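Putative adenylate cyclase (Vibrio parahaemolyticus, PDB 2ACA) is of unproven function but, as a CYTH-family protein of the class IV adenylate cyclase type, probably makes cyclic AMP from ATP. Local coordinates at residues Thr126-Asp131 with Phe136-Ile141; Glu35-Asn40 with Ala70-Trp75; Glu43-Tyr48 with Arg173-Ile178. One frame throughout, in Å; residues are numbered along the deposited sequence.

Contact 1: Thr126-Asp131 with Phe136-Ile141; sequences TLDFLD and FAEFAI
T126 and D128 zip up with E138 and F136 as the two arms of a β-hairpin, strands 123-130 and 134-143 of the antiparallel sheet that makes up the CYTH fold. The strand axes approach to 4.6 Å.

Backbone bonds come first. T126 and E138 form one hydrogen-bonded pair: T126 N reaches E138 O at 2.7 Å, nearly straight, and E138 N returns to T126 O. D128 and F136 repeat the pattern, D128 N bonding to F136 O and F136 N back to D128 O. L127 and A137 are the non-hydrogen-bonded pair between them, and A137 CA sends its hydrogen to T126 O at 3.0 Å.

Packing differs on the two faces. L127 and A137 turn to the face covered by F25 of helix 22-30. On the other face T126 and E138 run alongside each other from neighbouring strands, with their CB atoms 3.8 Å apart; further along the strand, past D128, L130 CB approaches the F136 ring obliquely at 4.5 Å.

That second face also gathers charge. D128 OD1 and E138 OE1 are 4.4 Å apart, a pairing of like charges that R115 probably eases: it makes a salt bridge to D128 OD1 and a long, weak ion pair with E138 OE1, while K16 is a similarly long, weak partner of E138 OE2. A water joins the strands as well. With T126 OG1 beside its own backbone N (chi1 -62°), the hydroxyl lies 2.6 Å from the water oxygen, and the same water donates to E138 O at 3.2 Å.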
loop_
_atom_site.group_PDB
_atom_site.type_symbol
_atom_site.label_atom_id
_atom_site.label_comp_id
_atom_site.label_asym_id
_atom_site.label_seq_id
_atom_site.Cartn_x
_atom_site.Cartn_y
_atom_site.Cartn_z
ATOM N N THR A 126 2.559 18.468 15.205
ATOM C CA THR A 126 2.405 17.159 15.837
ATOM C C THR A 126 2.812 17.191 17.310
ATOM O O THR A 126 3.889 17.669 17.663
ATOM C CB THR A 126 3.257 16.084 15.099
ATOM O OG1 THR A 126 2.798 15.963 13.749
ATOM C CG2 THR A 126 3.128 14.718 15.773
ATOM N N LEU A 127 1.946 16.673 18.169
ATOM C CA LEU A 127 2.240 16.623 19.593
ATOM C C LEU A 127 2.252 15.146 20.011
ATOM O O LEU A 127 1.243 14.453 19.904
ATOM C CB LEU A 127 1.185 17.414 20.382
ATOM C CG LEU A 127 1.375 17.465 21.901
ATOM C CD1 LEU A 127 2.696 18.146 22.212
ATOM C CD2 LEU A 127 0.229 18.223 22.568
ATOM N N ASP A 128 3.403 14.673 20.482
ATOM C CA ASP A 128 3.564 13.281 20.883
ATOM C C ASP A 128 3.891 13.104 22.353
ATOM O O ASP A 128 4.447 13.998 22.994
ATOM C CB ASP A 128 4.688 12.633 20.070
ATOM C CG ASP A 128 4.375 12.561 18.599
ATOM O OD1 ASP A 128 5.322 12.383 17.803
ATOM O OD2 ASP A 128 3.187 12.676 18.238
ATOM N N PHE A 129 3.560 11.934 22.883
ATOM C CA PHE A 129 3.865 11.622 24.268
ATOM C C PHE A 129 4.425 10.217 24.406
ATOM O O PHE A 129 3.697 9.222 24.274
ATOM C CB PHE A 129 2.633 11.729 25.162
ATOM C CG PHE A 129 2.847 11.161 26.541
ATOM C CD1 PHE A 129 3.762 11.746 27.412
ATOM C CD2 PHE A 129 2.161 10.021 26.951
ATOM C CE1 PHE A 129 3.993 11.203 28.671
ATOM C CE2 PHE A 129 2.383 9.472 28.203
ATOM C CZ PHE A 129 3.302 10.063 29.066
ATOM N N LEU A 130 5.716 10.126 24.673
ATOM C CA LEU A 130 6.312 8.826 24.861
ATOM C C LEU A 130 6.347 8.568 26.349
ATOM O O LEU A 130 7.029 9.272 27.106
ATOM C CB LEU A 130 7.718 8.785 24.291
ATOM C CG LEU A 130 7.936 7.935 23.051
ATOM C CD1 LEU A 130 7.172 8.508 21.868
ATOM C CD2 LEU A 130 9.427 7.901 22.777
ATOM N N ASP A 131 5.584 7.566 26.765
ATOM C CA ASP A 131 5.518 7.197 28.163
ATOM C C ASP A 131 6.952 6.976 28.615
ATOM O O ASP A 131 7.662 6.146 28.049
ATOM C CB ASP A 131 4.688 5.922 28.322
ATOM C CG ASP A 131 4.544 5.495 29.764
ATOM O OD1 ASP A 131 5.572 5.148 30.386
ATOM O OD2 ASP A 131 3.403 5.504 30.287
ATOM N N PHE A 136 6.863 15.580 22.934
ATOM C CA PHE A 136 7.638 16.075 21.799
ATOM C C PHE A 136 6.697 16.781 20.829
ATOM O O PHE A 136 5.495 16.510 20.815
ATOM C CB PHE A 136 8.319 14.897 21.103
ATOM C CG PHE A 136 9.376 14.230 21.930
ATOM C CD1 PHE A 136 10.697 14.651 21.852
ATOM C CD2 PHE A 136 9.058 13.180 22.781
ATOM C CE1 PHE A 136 11.700 14.040 22.607
ATOM C CE2 PHE A 136 10.048 12.558 23.543
ATOM C CZ PHE A 136 11.379 12.994 23.452
ATOM N N ALA A 137 7.236 17.691 20.027
ATOM C CA ALA A 137 6.429 18.411 19.049
ATOM C C ALA A 137 7.153 18.486 17.712
ATOM O O ALA A 137 8.372 18.660 17.661
ATOM C CB ALA A 137 6.112 19.814 19.549
ATOM N N GLU A 138 6.399 18.345 16.626
ATOM C CA GLU A 138 6.983 18.408 15.297
ATOM C C GLU A 138 6.233 19.441 14.483
ATOM O O GLU A 138 5.009 19.504 14.537
ATOM C CB GLU A 138 6.890 17.054 14.587
ATOM C CG GLU A 138 7.441 15.887 15.377
ATOM C CD GLU A 138 7.438 14.587 14.585
ATOM O OE1 GLU A 138 6.414 14.278 13.940
ATOM O OE2 GLU A 138 8.459 13.869 14.613
ATOM N N PHE A 139 6.979 20.253 13.743
ATOM C CA PHE A 139 6.402 21.270 12.883
ATOM C C PHE A 139 6.917 20.930 11.503
ATOM O O PHE A 139 8.115 20.717 11.328
ATOM C CB PHE A 139 6.870 22.666 13.308
ATOM C CG PHE A 139 6.405 23.061 14.678
ATOM C CD1 PHE A 139 7.015 22.539 15.808
ATOM C CD2 PHE A 139 5.319 23.914 14.840
ATOM C CE1 PHE A 139 6.550 22.860 17.088
ATOM C CE2 PHE A 139 4.848 24.239 16.115
ATOM C CZ PHE A 139 5.467 23.708 17.239
ATOM N N ALA A 140 6.030 20.863 10.519
ATOM C CA ALA A 140 6.478 20.500 9.185
ATOM C C ALA A 140 5.545 20.912 8.055
ATOM O O ALA A 140 4.414 21.342 8.278
ATOM C CB ALA A 140 6.716 18.986 9.122
ATOM N N ILE A 141 6.048 20.759 6.837
ATOM C CA ILE A 141 5.308 21.069 5.627
ATOM C C ILE A 141 5.922 20.242 4.509
ATOM O O ILE A 141 7.141 20.250 4.333
ATOM C CB ILE A 141 5.423 22.566 5.260
ATOM C CG1 ILE A 141 4.900 22.802 3.842
ATOM C CG2 ILE A 141 6.868 23.021 5.361
ATOM C CD1 ILE A 141 3.437 22.466 3.662
HETATM O O HOH W 1 3.974 17.612 12.182
#

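Contact 2: Glu35-Asn40 with Ala70-Trp75; sequences EVMFEN and AGIKLW
Two β-bulges shape this contact, a classic bulge at M37 and F38 in strand 35-49 and a G1 bulge at G71 and I72 at the start of strand 72-78. The two segments meet through three apolar side-chain contacts, with I72 CD1 taking part in two of them. The methyl carbon CE of M37, a selenomethionine on the exposed side of the contact, lies 3.5 Å from I72 CD1. The M37 side chain is fully stretched: CG is anti to the backbone N (chi1 -174°) and the chain stays extended through SE to the terminal methyl. The two side chains meet at an angle, methyl against methyl.

The same I72 methyl, CD1, nears the CD2-CE2 bond of F38 obliquely, 4.0 Å from F38 CD2 and 4.1 Å from F38 CE2.

In the antiparallel sheet of the CYTH fold, strand 61-68 runs between the two partners, and each bulge is set against the strand next to it: M37 and F38 both face I117 of strand 106-120, and G71 and I72 both face I67 of strand 61-68. F38 and I72 also both touch the I67 side chain, so they meet above the intervening strand without being paired in the sheet themselves.

A70 contributes more loosely from the turn before strand 72-78. Its CB points toward F38 and lies 4.4 Å from F38 CB. F38 CG sits between its backbone N and carbonyl carbon (chi1 67°), which swings CD2 over to I72. The backbone nitrogen of A70 is anchored separately, by a hydrogen bond to N41 OD1.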
loop_
_atom_site.group_PDB
_atom_site.type_symbol
_atom_site.label_atom_id
_atom_site.label_comp_id
_atom_site.label_asym_id
_atom_site.label_seq_id
_atom_site.Cartn_x
_atom_site.Cartn_y
_atom_site.Cartn_z
ATOM N N GLU A 35 -7.061 23.607 12.241
ATOM C CA GLU A 35 -7.890 22.458 11.899
ATOM C C GLU A 35 -7.306 21.276 12.669
ATOM O O GLU A 35 -6.112 21.259 12.974
ATOM C CB GLU A 35 -7.830 22.186 10.391
ATOM C CG GLU A 35 -9.154 22.366 9.654
ATOM C CD GLU A 35 -10.211 21.357 10.075
ATOM O OE1 GLU A 35 -10.701 21.441 11.224
ATOM O OE2 GLU A 35 -10.550 20.473 9.256
ATOM N N VAL A 36 -8.137 20.292 12.987
ATOM C CA VAL A 36 -7.669 19.131 13.733
ATOM C C VAL A 36 -7.812 17.843 12.934
ATOM O O VAL A 36 -8.900 17.514 12.470
ATOM C CB VAL A 36 -8.444 18.982 15.049
ATOM C CG1 VAL A 36 -7.857 17.859 15.873
ATOM C CG2 VAL A 36 -8.405 20.285 15.817
HETATM N N MSE A 37 -6.708 17.117 12.774
HETATM C CA MSE A 37 -6.723 15.860 12.031
HETATM C C MSE A 37 -7.164 14.754 12.987
HETATM O O MSE A 37 -7.918 13.856 12.622
HETATM C CB MSE A 37 -5.332 15.565 11.458
HETATM C CG MSE A 37 -5.276 14.353 10.542
HETATM SE SE MSE A 37 -3.512 14.026 9.796
HETATM C CE MSE A 37 -3.981 12.717 8.454
ATOM N N PHE A 38 -6.681 14.827 14.218
ATOM C CA PHE A 38 -7.053 13.873 15.247
ATOM C C PHE A 38 -6.258 14.190 16.500
ATOM O O PHE A 38 -5.176 14.764 16.427
ATOM C CB PHE A 38 -6.812 12.423 14.782
ATOM C CG PHE A 38 -5.368 12.069 14.588
ATOM C CD1 PHE A 38 -4.542 11.835 15.683
ATOM C CD2 PHE A 38 -4.831 11.964 13.307
ATOM C CE1 PHE A 38 -3.204 11.497 15.502
ATOM C CE2 PHE A 38 -3.494 11.630 13.119
ATOM C CZ PHE A 38 -2.681 11.395 14.216
ATOM N N GLU A 39 -6.806 13.827 17.649
ATOM C CA GLU A 39 -6.143 14.092 18.911
ATOM C C GLU A 39 -6.128 12.840 19.766
ATOM O O GLU A 39 -7.067 12.048 19.730
ATOM C CB GLU A 39 -6.888 15.196 19.667
ATOM C CG GLU A 39 -7.058 16.501 18.899
ATOM C CD GLU A 39 -8.021 17.452 19.595
ATOM O OE1 GLU A 39 -8.226 18.577 19.099
ATOM O OE2 GLU A 39 -8.579 17.065 20.641
ATOM N N ASN A 40 -5.052 12.668 20.522
ATOM C CA ASN A 40 -4.896 11.534 21.433
ATOM C C ASN A 40 -5.105 10.113 20.873
ATOM O O ASN A 40 -5.664 9.249 21.556
ATOM C CB ASN A 40 -5.803 11.747 22.647
ATOM C CG ASN A 40 -5.542 13.079 23.342
ATOM O OD1 ASN A 40 -4.421 13.364 23.756
ATOM N ND2 ASN A 40 -6.579 13.899 23.467
ATOM N N ALA A 70 -8.455 6.659 14.648
ATOM C CA ALA A 70 -8.692 7.363 13.396
ATOM C C ALA A 70 -8.748 6.373 12.234
ATOM O O ALA A 70 -9.454 6.596 11.251
ATOM C CB ALA A 70 -7.605 8.379 13.151
ATOM N N GLY A 71 -7.990 5.291 12.350
ATOM C CA GLY A 71 -7.979 4.289 11.303
ATOM C C GLY A 71 -7.098 4.686 10.134
ATOM O O GLY A 71 -7.352 4.295 8.998
ATOM N N ILE A 72 -6.062 5.471 10.412
ATOM C CA ILE A 72 -5.141 5.909 9.374
ATOM C C ILE A 72 -4.033 4.877 9.329
ATOM O O ILE A 72 -3.456 4.535 10.363
ATOM C CB ILE A 72 -4.559 7.318 9.686
ATOM C CG1 ILE A 72 -5.655 8.371 9.524
ATOM C CG2 ILE A 72 -3.402 7.637 8.763
ATOM C CD1 ILE A 72 -5.231 9.774 9.944
ATOM N N LYS A 73 -3.749 4.377 8.131
ATOM C CA LYS A 73 -2.731 3.346 7.948
ATOM C C LYS A 73 -1.843 3.728 6.781
ATOM O O LYS A 73 -2.328 3.993 5.680
ATOM C CB LYS A 73 -3.416 1.996 7.710
ATOM C CG LYS A 73 -4.241 1.568 8.913
ATOM C CD LYS A 73 -5.085 0.322 8.689
ATOM C CE LYS A 73 -6.263 0.595 7.778
ATOM N NZ LYS A 73 -7.279 -0.494 7.886
ATOM N N LEU A 74 -0.541 3.753 7.021
ATOM C CA LEU A 74 0.387 4.172 5.986
ATOM C C LEU A 74 1.559 3.254 5.739
ATOM O O LEU A 74 1.979 2.509 6.606
ATOM C CB LEU A 74 0.939 5.565 6.327
ATOM C CG LEU A 74 -0.070 6.708 6.511
ATOM C CD1 LEU A 74 0.454 7.698 7.539
ATOM C CD2 LEU A 74 -0.314 7.405 5.173
ATOM N N TRP A 75 2.068 3.331 4.520
ATOM C CA TRP A 75 3.245 2.593 4.099
ATOM C C TRP A 75 4.189 3.771 3.841
ATOM O O TRP A 75 3.888 4.647 3.032
ATOM C CB TRP A 75 2.917 1.777 2.835
ATOM C CG TRP A 75 4.092 1.315 2.047
ATOM C CD1 TRP A 75 5.378 1.177 2.481
ATOM C CD2 TRP A 75 4.087 0.926 0.674
ATOM N NE1 TRP A 75 6.177 0.729 1.460
ATOM C CE2 TRP A 75 5.408 0.564 0.336
ATOM C CE3 TRP A 75 3.087 0.844 -0.311
ATOM C CZ2 TRP A 75 5.764 0.128 -0.945
ATOM C CZ3 TRP A 75 3.438 0.414 -1.584
ATOM C CH2 TRP A 75 4.768 0.060 -1.891
#

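Contact 3: Glu43-Tyr48 with Arg173-Ile178; sequences ESDWFY and RSYKEI. With PO4 (phosphate ion), chain C.
F47 and K176 make the closely packed half of this contact, where residues 43-48 of strand 35-49 in the CYTH-fold sheet meet the C-terminal loop 173-178. The two side chains run antiparallel to one another, and the lysine lays its aliphatic chain along one side of the ring. K176 CB comes to 3.5 Å from F47 CE2, while K176 CD lies 3.9 Å from F47 CD2. The lysine can follow the ring this way because CG is anti to the backbone N (chi1 175°) and the rest of the chain stays extended; it is poorly ordered, however, so its outer atoms are less certain. Y175 adds a neighbouring touch, with its CD2 at the edge of the F47 ring, near the ring plane, 4.2 Å from F47 CZ.

Toward D45 the fit is looser and becomes polar. The D45 carboxylate and the Y175 ring are turned 79° against each other, D45 OD1 coming obliquely to Y175 CE2 at 3.9 Å. One water links the two segments: it donates to E43 O and to D45 OD1 and accepts from Y175 OH. The acids themselves are held from the sheet, D45 OD2 and E43 OE2 by R65 and E43 OE1 by R115, while K113 makes a cation-pi contact with the tyrosine ring. Such clustered acids and basic residues are consistent with the charged tunnel of CYTH enzymes.

On the loop side sits a phosphate ion, probably from the crystallisation liquor, though it may mark an anion pocket. Its grip here is slight: Y175 N donates a weak, bent hydrogen bond to phosphate O4 at 2.8 Å, with an N-H...O angle of 127°.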
loop_
_atom_site.group_PDB
_atom_site.type_symbol
_atom_site.label_atom_id
_atom_site.label_comp_id
_atom_site.label_asym_id
_atom_site.label_seq_id
_atom_site.Cartn_x
_atom_site.Cartn_y
_atom_site.Cartn_z
ATOM N N GLU A 43 -0.451 5.665 18.107
ATOM C CA GLU A 43 0.219 5.395 16.849
ATOM C C GLU A 43 1.222 4.276 17.025
ATOM O O GLU A 43 2.080 4.337 17.899
ATOM C CB GLU A 43 0.952 6.622 16.300
ATOM C CG GLU A 43 1.682 6.301 14.983
ATOM C CD GLU A 43 2.483 7.460 14.425
ATOM O OE1 GLU A 43 1.879 8.488 14.058
ATOM O OE2 GLU A 43 3.723 7.341 14.348
ATOM N N SER A 44 1.095 3.251 16.194
ATOM C CA SER A 44 2.007 2.114 16.219
ATOM C C SER A 44 2.845 2.174 14.954
ATOM O O SER A 44 2.330 2.461 13.871
ATOM C CB SER A 44 1.229 0.801 16.240
ATOM O OG SER A 44 0.374 0.734 17.363
ATOM N N ASP A 45 4.137 1.940 15.097
ATOM C CA ASP A 45 5.031 1.934 13.953
ATOM C C ASP A 45 5.829 0.636 13.920
ATOM O O ASP A 45 6.298 0.140 14.951
ATOM C CB ASP A 45 5.984 3.135 13.988
ATOM C CG ASP A 45 5.259 4.460 13.789
ATOM O OD1 ASP A 45 4.722 5.001 14.776
ATOM O OD2 ASP A 45 5.212 4.951 12.640
ATOM N N TRP A 46 5.950 0.082 12.724
ATOM C CA TRP A 46 6.695 -1.144 12.500
ATOM C C TRP A 46 7.763 -0.813 11.476
ATOM O O TRP A 46 7.436 -0.509 10.327
ATOM C CB TRP A 46 5.776 -2.223 11.930
ATOM C CG TRP A 46 4.796 -2.780 12.893
ATOM C CD1 TRP A 46 4.967 -3.877 13.688
ATOM C CD2 TRP A 46 3.464 -2.310 13.139
ATOM N NE1 TRP A 46 3.820 -4.126 14.408
ATOM C CE2 TRP A 46 2.883 -3.177 14.094
ATOM C CE3 TRP A 46 2.702 -1.241 12.645
ATOM C CZ2 TRP A 46 1.577 -3.011 14.564
ATOM C CZ3 TRP A 46 1.404 -1.076 13.109
ATOM C CH2 TRP A 46 0.853 -1.960 14.063
ATOM N N PHE A 47 9.029 -0.847 11.883
ATOM C CA PHE A 47 10.125 -0.560 10.962
ATOM C C PHE A 47 10.627 -1.865 10.348
ATOM O O PHE A 47 10.802 -2.861 11.053
ATOM C CB PHE A 47 11.278 0.141 11.685
ATOM C CG PHE A 47 10.914 1.480 12.250
ATOM C CD1 PHE A 47 9.971 1.588 13.271
ATOM C CD2 PHE A 47 11.497 2.641 11.744
ATOM C CE1 PHE A 47 9.611 2.839 13.779
ATOM C CE2 PHE A 47 11.146 3.894 12.242
ATOM C CZ PHE A 47 10.200 3.993 13.261
ATOM N N TYR A 48 10.875 -1.845 9.040
ATOM C CA TYR A 48 11.351 -3.034 8.333
ATOM C C TYR A 48 12.685 -2.868 7.635
ATOM O O TYR A 48 13.103 -1.759 7.294
ATOM C CB TYR A 48 10.346 -3.472 7.269
ATOM C CG TYR A 48 9.040 -3.970 7.805
ATOM C CD1 TYR A 48 8.070 -3.085 8.256
ATOM C CD2 TYR A 48 8.766 -5.333 7.853
ATOM C CE1 TYR A 48 6.863 -3.543 8.742
ATOM C CE2 TYR A 48 7.557 -5.801 8.338
ATOM C CZ TYR A 48 6.614 -4.901 8.780
ATOM O OH TYR A 48 5.420 -5.350 9.269
ATOM N N ARG A 173 17.597 14.068 18.041
ATOM C CA ARG A 173 17.504 12.614 18.045
ATOM C C ARG A 173 16.111 12.247 17.532
ATOM O O ARG A 173 15.097 12.724 18.053
ATOM C CB ARG A 173 17.708 12.070 19.460
ATOM C CG ARG A 173 19.117 12.241 20.004
ATOM C CD ARG A 173 19.168 11.791 21.445
ATOM N NE ARG A 173 18.317 12.610 22.302
ATOM C CZ ARG A 173 18.060 12.339 23.579
ATOM N NH1 ARG A 173 18.589 11.264 24.153
ATOM N NH2 ARG A 173 17.275 13.141 24.285
ATOM N N SER A 174 16.054 11.411 16.505
ATOM C CA SER A 174 14.768 11.031 15.944
ATOM C C SER A 174 14.137 9.877 16.712
ATOM O O SER A 174 14.806 9.203 17.490
ATOM C CB SER A 174 14.932 10.657 14.472
ATOM O OG SER A 174 15.819 11.545 13.829
ATOM N N TYR A 175 12.843 9.675 16.481
ATOM C CA TYR A 175 12.068 8.614 17.116
ATOM C C TYR A 175 12.870 7.308 17.162
ATOM O O TYR A 175 13.299 6.854 18.231
ATOM C CB TYR A 175 10.771 8.419 16.322
ATOM C CG TYR A 175 9.765 7.494 16.954
ATOM C CD1 TYR A 175 9.610 7.448 18.339
ATOM C CD2 TYR A 175 8.923 6.707 16.166
ATOM C CE1 TYR A 175 8.642 6.645 18.928
ATOM C CE2 TYR A 175 7.947 5.902 16.745
ATOM C CZ TYR A 175 7.813 5.880 18.128
ATOM O OH TYR A 175 6.839 5.111 18.721
ATOM N N LYS A 176 13.063 6.716 15.985
ATOM C CA LYS A 176 13.826 5.476 15.850
ATOM C C LYS A 176 15.279 5.778 16.099
ATOM O O LYS A 176 15.968 5.071 16.845
ATOM C CB LYS A 176 13.738 4.915 14.438
ATOM C CG LYS A 176 14.617 3.681 14.213
ATOM C CD LYS A 176 15.085 3.597 12.773
ATOM C CE LYS A 176 15.451 2.173 12.382
ATOM N NZ LYS A 176 15.817 2.122 10.943
ATOM N N GLU A 177 15.736 6.824 15.417
ATOM C CA GLU A 177 17.103 7.277 15.517
ATOM C C GLU A 177 17.507 7.247 16.973
ATOM O O GLU A 177 18.694 7.238 17.284
ATOM C CB GLU A 177 17.246 8.662 14.880
ATOM C CG GLU A 177 17.189 8.623 13.344
ATOM C CD GLU A 177 16.123 7.671 12.809
ATOM O OE1 GLU A 177 14.952 7.797 13.234
ATOM O OE2 GLU A 177 16.455 6.798 11.971
ATOM N N ILE A 178 16.505 7.242 17.857
ATOM C CA ILE A 178 16.762 7.112 19.282
ATOM C C ILE A 178 15.678 6.915 20.307
ATOM O O ILE A 178 14.823 7.758 20.605
ATOM C CB ILE A 178 17.753 8.189 19.792
ATOM C CG1 ILE A 178 19.078 7.468 20.047
ATOM C CG2 ILE A 178 17.277 8.886 21.098
ATOM C CD1 ILE A 178 20.196 8.363 20.397
HETATM P P PO4 C . 11.278 10.917 13.027
HETATM O O1 PO4 C . 10.941 10.359 11.693
HETATM O O2 PO4 C . 10.059 11.514 13.632
HETATM O O3 PO4 C . 12.322 11.964 12.877
HETATM O O4 PO4 C . 11.792 9.833 13.904
HETATM O O HOH W 2 4.712 4.615 17.357
#

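Overall arrangement
All three contacts reach the same antiparallel sheet of the CYTH fold, contact 3 through strand 35-49 alone, its partner being a loop. Contact 2 closes first along the chain, contact 1 follows it, and contact 3, joining 43-48 to 173-178, encloses contact 1 and crosses contact 2. Contacts 2 and 3 share strand 35-49, though their centres are about 17 Å apart; contact 1 lies about 13 Å from each, centre to centre. Contacts 1 and 3 touch directly, where L130 CD1 packs 3.8 Å from Y175 CE1, so the C-terminal loop rests against both strand 35-49 and the hairpin. R115, from strand 106-120 between them, reaches acids of both, consistent with a shared charged interior.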